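Local structure of cytoplasmic protein (Cryptococcus neoformans var. grubii serotype A, 7LPO) at residues Pro142-Trp147 with Thr201-Leu206; Lys219-Lys224 with Asp385-Leu390; Cys279-Val284 with Ser379-Pro384. The protein probably hydrolyses steryl beta-glucosides, acting as a sterylglucosidase of glycoside hydrolase family 5. All blocks are in the same frame, centred on the assembly; numbering follows the deposited sequence.

Contact 1 of 3, residues Pro142-Trp147 with Thr201-Leu206; sequences PHQDVW and TNYTHL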
loop_
_atom_site.group_PDB
_atom_site.type_symbol
_atom_site.label_atom_id
_atom_site.label_comp_id
_atom_site.label_asym_id
_atom_site.label_seq_id
_atom_site.Cartn_x
_atom_site.Cartn_y
_atom_site.Cartn_z
ATOM N N PRO A 142 -2.189 7.061 5.521
ATOM C CA PRO A 142 -3.534 6.788 6.050
ATOM C C PRO A 142 -4.117 5.557 5.376
ATOM O O PRO A 142 -4.527 5.603 4.209
ATOM C CB PRO A 142 -4.326 8.054 5.697
ATOM C CG PRO A 142 -3.428 8.901 4.898
ATOM C CD PRO A 142 -2.216 8.127 4.517
ATOM N N HIS A 143 -4.133 4.442 6.088
ATOM C CA HIS A 143 -4.267 3.142 5.457
ATOM C C HIS A 143 -5.660 2.570 5.659
ATOM O O HIS A 143 -6.259 2.711 6.731
ATOM C CB HIS A 143 -3.227 2.162 6.005
ATOM C CG HIS A 143 -3.104 0.914 5.190
ATOM N ND1 HIS A 143 -2.122 0.743 4.237
ATOM C CD2 HIS A 143 -3.861 -0.209 5.160
ATOM C CE1 HIS A 143 -2.270 -0.438 3.665
ATOM N NE2 HIS A 143 -3.322 -1.033 4.201
ATOM N N GLN A 144 -6.149 1.903 4.618
ATOM C CA GLN A 144 -7.406 1.177 4.651
ATOM C C GLN A 144 -7.344 0.062 3.613
ATOM O O GLN A 144 -6.586 0.122 2.639
ATOM C CB GLN A 144 -8.606 2.110 4.391
ATOM C CG GLN A 144 -8.742 2.592 2.953
ATOM C CD GLN A 144 -9.396 1.571 2.034
ATOM O OE1 GLN A 144 -10.268 0.819 2.445
ATOM N NE2 GLN A 144 -8.979 1.555 0.782
ATOM N N ASP A 145 -8.157 -0.962 3.843
ATOM C CA ASP A 145 -8.392 -2.029 2.885
ATOM C C ASP A 145 -9.874 -2.349 2.953
ATOM O O ASP A 145 -10.398 -2.595 4.040
ATOM C CB ASP A 145 -7.559 -3.277 3.196
ATOM C CG ASP A 145 -6.079 -3.013 3.148
ATOM O OD1 ASP A 145 -5.532 -2.921 2.021
ATOM O OD2 ASP A 145 -5.461 -2.902 4.232
ATOM N N VAL A 146 -10.540 -2.320 1.801
ATOM C CA VAL A 146 -11.976 -2.564 1.674
ATOM C C VAL A 146 -12.745 -1.878 2.796
ATOM O O VAL A 146 -13.612 -2.480 3.445
ATOM C CB VAL A 146 -12.281 -4.074 1.601
ATOM C CG1 VAL A 146 -11.714 -4.640 0.300
ATOM C CG2 VAL A 146 -11.705 -4.831 2.765
ATOM N N TRP A 147 -12.422 -0.597 2.985
ATOM C CA TRP A 147 -13.064 0.371 3.873
ATOM C C TRP A 147 -12.695 0.214 5.343
ATOM O O TRP A 147 -12.320 1.207 5.979
ATOM C CB TRP A 147 -14.592 0.341 3.752
ATOM C CG TRP A 147 -15.238 1.407 4.619
ATOM C CD1 TRP A 147 -15.932 1.210 5.770
ATOM C CD2 TRP A 147 -15.197 2.828 4.418
ATOM N NE1 TRP A 147 -16.332 2.413 6.298
ATOM C CE2 TRP A 147 -15.893 3.422 5.488
ATOM C CE3 TRP A 147 -14.628 3.653 3.442
ATOM C CZ2 TRP A 147 -16.049 4.802 5.603
ATOM C CZ3 TRP A 147 -14.792 5.018 3.550
ATOM C CH2 TRP A 147 -15.496 5.582 4.625
ATOM N N THR A 201 -12.090 -9.053 -3.031
ATOM C CA THR A 201 -13.394 -9.005 -3.692
ATOM C C THR A 201 -14.430 -8.213 -2.900
ATOM O O THR A 201 -15.505 -7.901 -3.435
ATOM C CB THR A 201 -13.936 -10.425 -3.948
ATOM O OG1 THR A 201 -14.287 -11.068 -2.711
ATOM C CG2 THR A 201 -12.905 -11.269 -4.686
ATOM N N ASN A 202 -14.147 -7.890 -1.637
ATOM C CA ASN A 202 -15.076 -7.062 -0.879
ATOM C C ASN A 202 -15.311 -5.726 -1.566
ATOM O O ASN A 202 -16.397 -5.159 -1.445
ATOM C CB ASN A 202 -14.564 -6.883 0.550
ATOM C CG ASN A 202 -14.882 -8.098 1.431
ATOM O OD1 ASN A 202 -16.018 -8.550 1.492
ATOM N ND2 ASN A 202 -13.879 -8.635 2.084
ATOM N N TYR A 203 -14.343 -5.238 -2.345
ATOM C CA TYR A 203 -14.551 -3.985 -3.075
ATOM C C TYR A 203 -15.735 -4.065 -4.032
ATOM O O TYR A 203 -16.318 -3.029 -4.375
ATOM C CB TYR A 203 -13.305 -3.587 -3.876
ATOM C CG TYR A 203 -12.184 -2.992 -3.056
ATOM C CD1 TYR A 203 -12.350 -1.786 -2.364
ATOM C CD2 TYR A 203 -10.955 -3.623 -2.984
ATOM C CE1 TYR A 203 -11.321 -1.239 -1.610
ATOM C CE2 TYR A 203 -9.918 -3.086 -2.243
ATOM C CZ TYR A 203 -10.104 -1.902 -1.546
ATOM O OH TYR A 203 -9.058 -1.392 -0.798
ATOM N N THR A 204 -16.101 -5.265 -4.472
ATOM C CA THR A 204 -17.201 -5.458 -5.407
ATOM C C THR A 204 -18.336 -6.258 -4.778
ATOM O O THR A 204 -19.089 -6.933 -5.481
ATOM C CB THR A 204 -16.715 -6.132 -6.696
ATOM O OG1 THR A 204 -16.069 -7.375 -6.410
ATOM C CG2 THR A 204 -15.718 -5.231 -7.436
ATOM N N HIS A 205 -18.473 -6.187 -3.459
ATOM C CA HIS A 205 -19.682 -6.619 -2.779
ATOM C C HIS A 205 -20.403 -5.401 -2.211
ATOM O O HIS A 205 -19.871 -4.289 -2.181
ATOM C CB HIS A 205 -19.361 -7.627 -1.680
ATOM C CG HIS A 205 -19.078 -9.007 -2.185
ATOM N ND1 HIS A 205 -17.989 -9.297 -2.973
ATOM C CD2 HIS A 205 -19.728 -10.182 -2.000
ATOM C CE1 HIS A 205 -17.970 -10.589 -3.247
ATOM N NE2 HIS A 205 -19.015 -11.149 -2.668
ATOM N N LEU A 206 -21.615 -5.639 -1.715
ATOM C CA LEU A 206 -22.591 -4.561 -1.550
ATOM C C LEU A 206 -22.149 -3.506 -0.536
ATOM O O LEU A 206 -22.401 -2.310 -0.726
ATOM C CB LEU A 206 -23.939 -5.160 -1.146
ATOM C CG LEU A 206 -25.051 -4.166 -0.792
ATOM C CD1 LEU A 206 -25.282 -3.236 -1.962
ATOM C CD2 LEU A 206 -26.356 -4.864 -0.408
HETATM O O HOH W 1 -6.738 -2.461 -0.363
#

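Contact 2 of 3, residues Lys219-Lys224 with Asp385-Leu390; sequences KTYAPK and DYFSTL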
loop_
_atom_site.group_PDB
_atom_site.type_symbol
_atom_site.label_atom_id
_atom_site.label_comp_id
_atom_site.label_asym_id
_atom_site.label_seq_id
_atom_site.Cartn_x
_atom_site.Cartn_y
_atom_site.Cartn_z
ATOM N N LYS A 219 -23.177 13.008 -2.933
ATOM C CA LYS A 219 -23.981 14.160 -3.344
ATOM C C LYS A 219 -24.550 13.994 -4.748
ATOM O O LYS A 219 -25.551 14.635 -5.084
ATOM C CB LYS A 219 -23.149 15.446 -3.269
ATOM C CG LYS A 219 -22.871 15.920 -1.853
ATOM C CD LYS A 219 -22.038 17.198 -1.836
ATOM C CE LYS A 219 -20.552 16.893 -1.958
ATOM N NZ LYS A 219 -19.687 18.046 -1.542
ATOM N N THR A 220 -23.942 13.144 -5.567
ATOM C CA THR A 220 -24.399 12.906 -6.930
ATOM C C THR A 220 -25.386 11.750 -7.012
ATOM O O THR A 220 -26.404 11.856 -7.704
ATOM C CB THR A 220 -23.193 12.621 -7.832
ATOM O OG1 THR A 220 -22.327 13.760 -7.838
ATOM C CG2 THR A 220 -23.617 12.280 -9.268
ATOM N N TYR A 221 -25.115 10.653 -6.301
ATOM C CA TYR A 221 -25.877 9.425 -6.458
ATOM C C TYR A 221 -26.767 9.087 -5.278
ATOM O O TYR A 221 -27.678 8.271 -5.442
ATOM C CB TYR A 221 -24.926 8.248 -6.719
ATOM C CG TYR A 221 -24.112 8.448 -7.975
ATOM C CD1 TYR A 221 -24.720 8.463 -9.220
ATOM C CD2 TYR A 221 -22.741 8.657 -7.914
ATOM C CE1 TYR A 221 -23.980 8.677 -10.374
ATOM C CE2 TYR A 221 -22.003 8.867 -9.044
ATOM C CZ TYR A 221 -22.621 8.876 -10.276
ATOM O OH TYR A 221 -21.873 9.095 -11.421
ATOM N N ALA A 222 -26.541 9.681 -4.106
ATOM C CA ALA A 222 -27.405 9.482 -2.938
ATOM C C ALA A 222 -27.759 10.832 -2.320
ATOM O O ALA A 222 -27.463 11.091 -1.151
ATOM C CB ALA A 222 -26.732 8.573 -1.911
ATOM N N PRO A 223 -28.389 11.724 -3.092
ATOM C CA PRO A 223 -28.675 13.079 -2.574
ATOM C C PRO A 223 -29.582 13.109 -1.350
ATOM O O PRO A 223 -29.553 14.087 -0.582
ATOM C CB PRO A 223 -29.339 13.781 -3.769
ATOM C CG PRO A 223 -29.803 12.644 -4.687
ATOM C CD PRO A 223 -28.791 11.559 -4.500
ATOM N N LYS A 224 -30.398 12.089 -1.147
ATOM C CA LYS A 224 -31.286 12.064 0.001
ATOM C C LYS A 224 -30.576 11.710 1.302
ATOM O O LYS A 224 -31.195 11.804 2.369
ATOM C CB LYS A 224 -32.407 11.051 -0.234
ATOM C CG LYS A 224 -33.314 11.383 -1.376
ATOM C CD LYS A 224 -34.262 10.238 -1.674
ATOM C CE LYS A 224 -34.844 10.391 -3.072
ATOM N NZ LYS A 224 -36.118 9.657 -3.228
ATOM N N ASP A 385 -27.750 2.027 -15.871
ATOM C CA ASP A 385 -26.591 2.890 -16.075
ATOM C C ASP A 385 -26.540 4.056 -15.090
ATOM O O ASP A 385 -25.753 4.989 -15.286
ATOM C CB ASP A 385 -26.594 3.424 -17.506
ATOM C CG ASP A 385 -27.792 4.315 -17.787
ATOM O OD1 ASP A 385 -28.838 4.153 -17.111
ATOM O OD2 ASP A 385 -27.692 5.180 -18.680
ATOM N N TYR A 386 -27.343 4.012 -14.033
ATOM C CA TYR A 386 -27.457 5.091 -13.057
ATOM C C TYR A 386 -26.122 5.705 -12.662
ATOM O O TYR A 386 -26.008 6.934 -12.572
ATOM C CB TYR A 386 -28.160 4.551 -11.810
ATOM C CG TYR A 386 -28.408 5.545 -10.707
ATOM C CD1 TYR A 386 -29.367 6.545 -10.851
ATOM C CD2 TYR A 386 -27.715 5.471 -9.505
ATOM C CE1 TYR A 386 -29.613 7.458 -9.834
ATOM C CE2 TYR A 386 -27.966 6.381 -8.478
ATOM C CZ TYR A 386 -28.910 7.367 -8.658
ATOM O OH TYR A 386 -29.150 8.266 -7.660
ATOM N N PHE A 387 -25.118 4.864 -12.418
ATOM C CA PHE A 387 -23.845 5.326 -11.882
ATOM C C PHE A 387 -22.819 5.681 -12.958
ATOM O O PHE A 387 -21.726 6.145 -12.619
ATOM C CB PHE A 387 -23.254 4.261 -10.959
ATOM C CG PHE A 387 -24.097 3.956 -9.749
ATOM C CD1 PHE A 387 -24.028 4.751 -8.614
ATOM C CD2 PHE A 387 -24.941 2.857 -9.734
ATOM C CE1 PHE A 387 -24.797 4.450 -7.477
ATOM C CE2 PHE A 387 -25.705 2.553 -8.608
ATOM C CZ PHE A 387 -25.624 3.350 -7.476
ATOM N N SER A 388 -23.130 5.487 -14.235
ATOM C CA SER A 388 -22.175 5.784 -15.298
ATOM C C SER A 388 -22.218 7.235 -15.763
ATOM O O SER A 388 -21.311 7.667 -16.486
ATOM C CB SER A 388 -22.428 4.873 -16.502
ATOM O OG SER A 388 -23.684 5.165 -17.093
ATOM N N THR A 389 -23.243 7.984 -15.374
ATOM C CA THR A 389 -23.430 9.363 -15.795
ATOM C C THR A 389 -23.891 10.159 -14.578
ATOM O O THR A 389 -23.941 9.642 -13.461
ATOM C CB THR A 389 -24.450 9.449 -16.944
ATOM O OG1 THR A 389 -25.696 8.862 -16.534
ATOM C CG2 THR A 389 -23.943 8.714 -18.194
ATOM N N LEU A 390 -24.250 11.415 -14.787
ATOM C CA LEU A 390 -24.860 12.222 -13.728
ATOM C C LEU A 390 -26.378 12.071 -13.778
ATOM O O LEU A 390 -26.974 12.275 -14.841
ATOM C CB LEU A 390 -24.481 13.688 -13.885
ATOM C CG LEU A 390 -22.970 13.928 -13.981
ATOM C CD1 LEU A 390 -22.666 15.317 -14.491
ATOM C CD2 LEU A 390 -22.311 13.700 -12.611
#

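Contact 3 of 3, residues Cys279-Val284 with Ser379-Pro384; sequences CKDLAV and STLLRP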
loop_
_atom_site.group_PDB
_atom_site.type_symbol
_atom_site.label_atom_id
_atom_site.label_comp_id
_atom_site.label_asym_id
_atom_site.label_seq_id
_atom_site.Cartn_x
_atom_site.Cartn_y
_atom_site.Cartn_z
ATOM N N CYS A 279 -20.061 2.334 -12.957
ATOM C CA CYS A 279 -20.639 1.072 -13.392
ATOM C C CYS A 279 -21.478 1.314 -14.636
ATOM O O CYS A 279 -22.351 2.185 -14.645
ATOM C CB CYS A 279 -21.500 0.451 -12.295
ATOM S SG CYS A 279 -22.159 -1.178 -12.784
ATOM N N LYS A 280 -21.199 0.553 -15.694
ATOM C CA LYS A 280 -21.918 0.735 -16.950
ATOM C C LYS A 280 -23.263 0.022 -16.944
ATOM O O LYS A 280 -24.206 0.480 -17.595
ATOM C CB LYS A 280 -21.065 0.227 -18.118
ATOM C CG LYS A 280 -19.709 0.908 -18.237
ATOM C CD LYS A 280 -19.856 2.365 -18.644
ATOM C CE LYS A 280 -18.510 3.092 -18.630
ATOM N NZ LYS A 280 -18.342 3.953 -17.411
ATOM N N ASP A 281 -23.374 -1.080 -16.209
ATOM C CA ASP A 281 -24.563 -1.924 -16.266
ATOM C C ASP A 281 -24.630 -2.705 -14.959
ATOM O O ASP A 281 -23.825 -3.614 -14.732
ATOM C CB ASP A 281 -24.495 -2.850 -17.476
ATOM C CG ASP A 281 -25.785 -3.603 -17.717
ATOM O OD1 ASP A 281 -26.687 -3.540 -16.859
ATOM O OD2 ASP A 281 -25.892 -4.263 -18.775
ATOM N N LEU A 282 -25.583 -2.348 -14.107
ATOM C CA LEU A 282 -25.689 -2.973 -12.799
ATOM C C LEU A 282 -26.136 -4.427 -12.865
ATOM O O LEU A 282 -26.162 -5.099 -11.825
ATOM C CB LEU A 282 -26.662 -2.168 -11.940
ATOM C CG LEU A 282 -26.146 -0.786 -11.527
ATOM C CD1 LEU A 282 -27.289 0.099 -11.086
ATOM C CD2 LEU A 282 -25.113 -0.918 -10.428
ATOM N N ALA A 283 -26.483 -4.932 -14.042
ATOM C CA ALA A 283 -26.947 -6.307 -14.163
ATOM C C ALA A 283 -25.815 -7.294 -14.418
ATOM O O ALA A 283 -26.063 -8.501 -14.469
ATOM C CB ALA A 283 -27.981 -6.414 -15.286
ATOM N N VAL A 284 -24.583 -6.829 -14.568
ATOM C CA VAL A 284 -23.483 -7.716 -14.911
ATOM C C VAL A 284 -22.213 -7.292 -14.191
ATOM O O VAL A 284 -22.041 -6.128 -13.822
ATOM C CB VAL A 284 -23.241 -7.738 -16.438
ATOM C CG1 VAL A 284 -24.466 -8.253 -17.172
ATOM C CG2 VAL A 284 -22.884 -6.343 -16.930
ATOM N N SER A 379 -38.260 -6.581 -8.363
ATOM C CA SER A 379 -36.832 -6.840 -8.562
ATOM C C SER A 379 -36.340 -6.337 -9.914
ATOM O O SER A 379 -35.328 -6.822 -10.438
ATOM C CB SER A 379 -36.506 -8.330 -8.408
ATOM O OG SER A 379 -36.967 -8.820 -7.159
ATOM N N THR A 380 -37.031 -5.359 -10.487
ATOM C CA THR A 380 -36.689 -4.847 -11.802
ATOM C C THR A 380 -35.626 -3.766 -11.676
ATOM O O THR A 380 -35.770 -2.828 -10.884
ATOM C CB THR A 380 -37.928 -4.292 -12.506
ATOM O OG1 THR A 380 -38.919 -5.321 -12.604
ATOM C CG2 THR A 380 -37.576 -3.806 -13.897
ATOM N N LEU A 381 -34.544 -3.922 -12.438
ATOM C CA LEU A 381 -33.525 -2.890 -12.564
ATOM C C LEU A 381 -34.099 -1.757 -13.397
ATOM O O LEU A 381 -34.399 -1.943 -14.580
ATOM C CB LEU A 381 -32.276 -3.467 -13.218
ATOM C CG LEU A 381 -31.019 -2.610 -13.258
ATOM C CD1 LEU A 381 -30.616 -2.150 -11.878
ATOM C CD2 LEU A 381 -29.897 -3.421 -13.936
ATOM N N LEU A 382 -34.279 -0.592 -12.782
ATOM C CA LEU A 382 -34.917 0.527 -13.463
ATOM C C LEU A 382 -33.922 1.452 -14.150
ATOM O O LEU A 382 -34.258 2.055 -15.178
ATOM C CB LEU A 382 -35.745 1.343 -12.471
ATOM C CG LEU A 382 -36.955 0.668 -11.834
ATOM C CD1 LEU A 382 -37.603 1.634 -10.854
ATOM C CD2 LEU A 382 -37.967 0.218 -12.872
ATOM N N ARG A 383 -32.708 1.582 -13.614
ATOM C CA ARG A 383 -31.693 2.487 -14.160
ATOM C C ARG A 383 -30.357 1.759 -14.171
ATOM O O ARG A 383 -29.455 2.051 -13.379
ATOM C CB ARG A 383 -31.629 3.783 -13.350
ATOM C CG ARG A 383 -32.956 4.566 -13.322
ATOM C CD ARG A 383 -32.833 5.911 -12.569
ATOM N NE ARG A 383 -31.999 6.868 -13.298
ATOM C CZ ARG A 383 -31.830 8.145 -12.955
ATOM N NH1 ARG A 383 -32.443 8.646 -11.890
ATOM N NH2 ARG A 383 -31.042 8.930 -13.681
ATOM N N PRO A 384 -30.191 0.807 -15.083
ATOM C CA PRO A 384 -28.941 0.022 -15.094
ATOM C C PRO A 384 -27.677 0.870 -15.219
ATOM O O PRO A 384 -26.619 0.463 -14.720
ATOM C CB PRO A 384 -29.104 -0.912 -16.306
ATOM C CG PRO A 384 -30.565 -0.827 -16.706
ATOM C CD PRO A 384 -31.099 0.484 -16.201
HETATM O O HOH W 2 -24.831 1.925 -13.237
#

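Contact 1 of 3, residues Pro142-Trp147 with Thr201-Leu206
Tyr203 reaches across to Val146 with both its hydroxyl and its ring. The backbone N of Val146 donates a nearly straight hydrogen bond to Tyr203 OH (3.1 Å, N-H...O 171°), while Val146 CG1 sits over the centre of the ring, 3.5 Å from the centroid, in a CH-pi contact. A chi1 of -67° sets CG1 beside the backbone N, over the ring that the N-H meets at its hydroxyl. Val146 CG1 also packs against Asn202 CB, 3.6 Å away. Two more groups share the phenol oxygen: Gln144 NE2 comes tip to tip in a weak hydrogen bond, and a water in the ring plane accepts from Tyr203 OH and donates to Asp145 OD1. Segment 142-147 runs off strand 137-143, one of the parallel strands of the TIM barrel expected for this family, and Asp145 lies beside a bound Tris molecule that probably marks the pocket. The other carboxylate oxygen, Asp145 OD2, takes a hydrogen bond from His143 NE2 (2.8 Å) and also pairs with Lys48 in a salt bridge and with Ser154 OG in a hydrogen bond. Gln144 OE1 accepts from Trp147 N, and NE2 also donates to the carbonyl of Asn270.

Contact 2 of 3, residues Lys219-Lys224 with Asp385-Leu390
Tyr386 OH donates to the backbone carbonyl oxygen of Tyr221 at 2.7 Å. This carbonyl belongs to the last turn of helix 206-221, and the phenol gives it a partner as the chain leaves helical geometry at Ala222. Tyr221 OH, for its part, donates to Thr389 O at 3.0 Å, the donor standing above the carbonyl plane, 47° out of it. Each hydroxyl therefore spends its proton on a main-chain oxygen of the facing segment. Between the two bonds the aromatic groups close up. The edge of Tyr221 is turned toward the face of Tyr386 in an offset edge-to-face pair, with planes at 62°. Phe387 CD1 lies over one face of the Tyr221 ring, toward its rim, 3.8 Å from Tyr221 CG, while Thr220 CG2 covers the opposite face and also meets Leu390 CD2 at 3.9 Å. The turn carrying Tyr386 and Phe387 is held from within, where Asp385 O accepts from both Ser388 N and Ser388 OG. Phe404 of helix 400-419 packs on Thr220 and Tyr221. The chemistry is that of a largely buried aromatic cluster, whose two phenols satisfy backbone carbonyls and tie the end of helix 206-221 to segment 385-390.

Contact 3 of 3, residues Cys279-Val284 with Ser379-Pro384
Leu282 and Pro384 join the two backbones through one direct hydrogen bond, Leu282 N to Pro384 O at 3.1 Å, where a type I beta turn from Asp281 to Val284, closed by a weak bond, meets the loop following strand 380-381. The bond between Leu282 and Pro384 is moderately bent, with an N-H...O angle of 148°, and the donor is tilted 19° from the carbonyl plane. Pro384 O is the focus of this side of the contact: the CA-H of Asp281 also approaches it, with CA and O 3.5 Å apart, and a water donates both to it and to Cys279 O. That water links the start of segment 279-284 to the same carbonyl.

Among the side chains, Asp281 works in two directions. Its OD1 accepts from Ala283 N at 3.1 Å, closing an Asx turn over the start of the beta turn, and the N-H comes from above the carboxylate plane. CG stands anti to the backbone N (chi1 -171°), and OD1 beyond it rests 3.6 Å from Pro384 CB. Leu381 supplies the apolar part by dividing its two methyls: CD1 touches Leu282 CB at 4.0 Å, and CD2 meets Ala283 CB at 3.8 Å as well as the Ala283 backbone N. Leu282 CD1 lies 3.7 Å from Arg383 O.

This is packing between two surface loops, with Leu282 as the buried residue among those that touch. Leu282 also packs against Val373, and Pro299 at the start of helix 299-306 covers it. Ile300 of that helix packs on Leu381, while Val373, just before strand 374-375, makes backbone hydrogen bonds with Leu382 and Arg383, the residues that follow strand 380-381.

Overall arrangement
Contacts 2 and 3 form one continuous patch, their centres 13 Å apart. Segment 379-384 runs directly into 385-390, and the two contacts meet where Phe387 CE2 packs 3.8 Å from Leu282 CD1 and Ser388 CB lies 3.3 Å from Cys279 O. Phe387 thus serves the aromatic cluster of contact 2 and the loop packing of contact 3. Contact 1 stands apart and deeper, its centre about 13 Å from the centre of the chain, against 29 Å and 32 Å for contacts 2 and 3, with its nearest atoms about 9 Å from either of the others. The side chain of Asp145 in contact 1 comes within about 4 Å of the bound Tris. Helix 206-221 connects contacts 1 and 2, starting at Leu206 and ending at Tyr221.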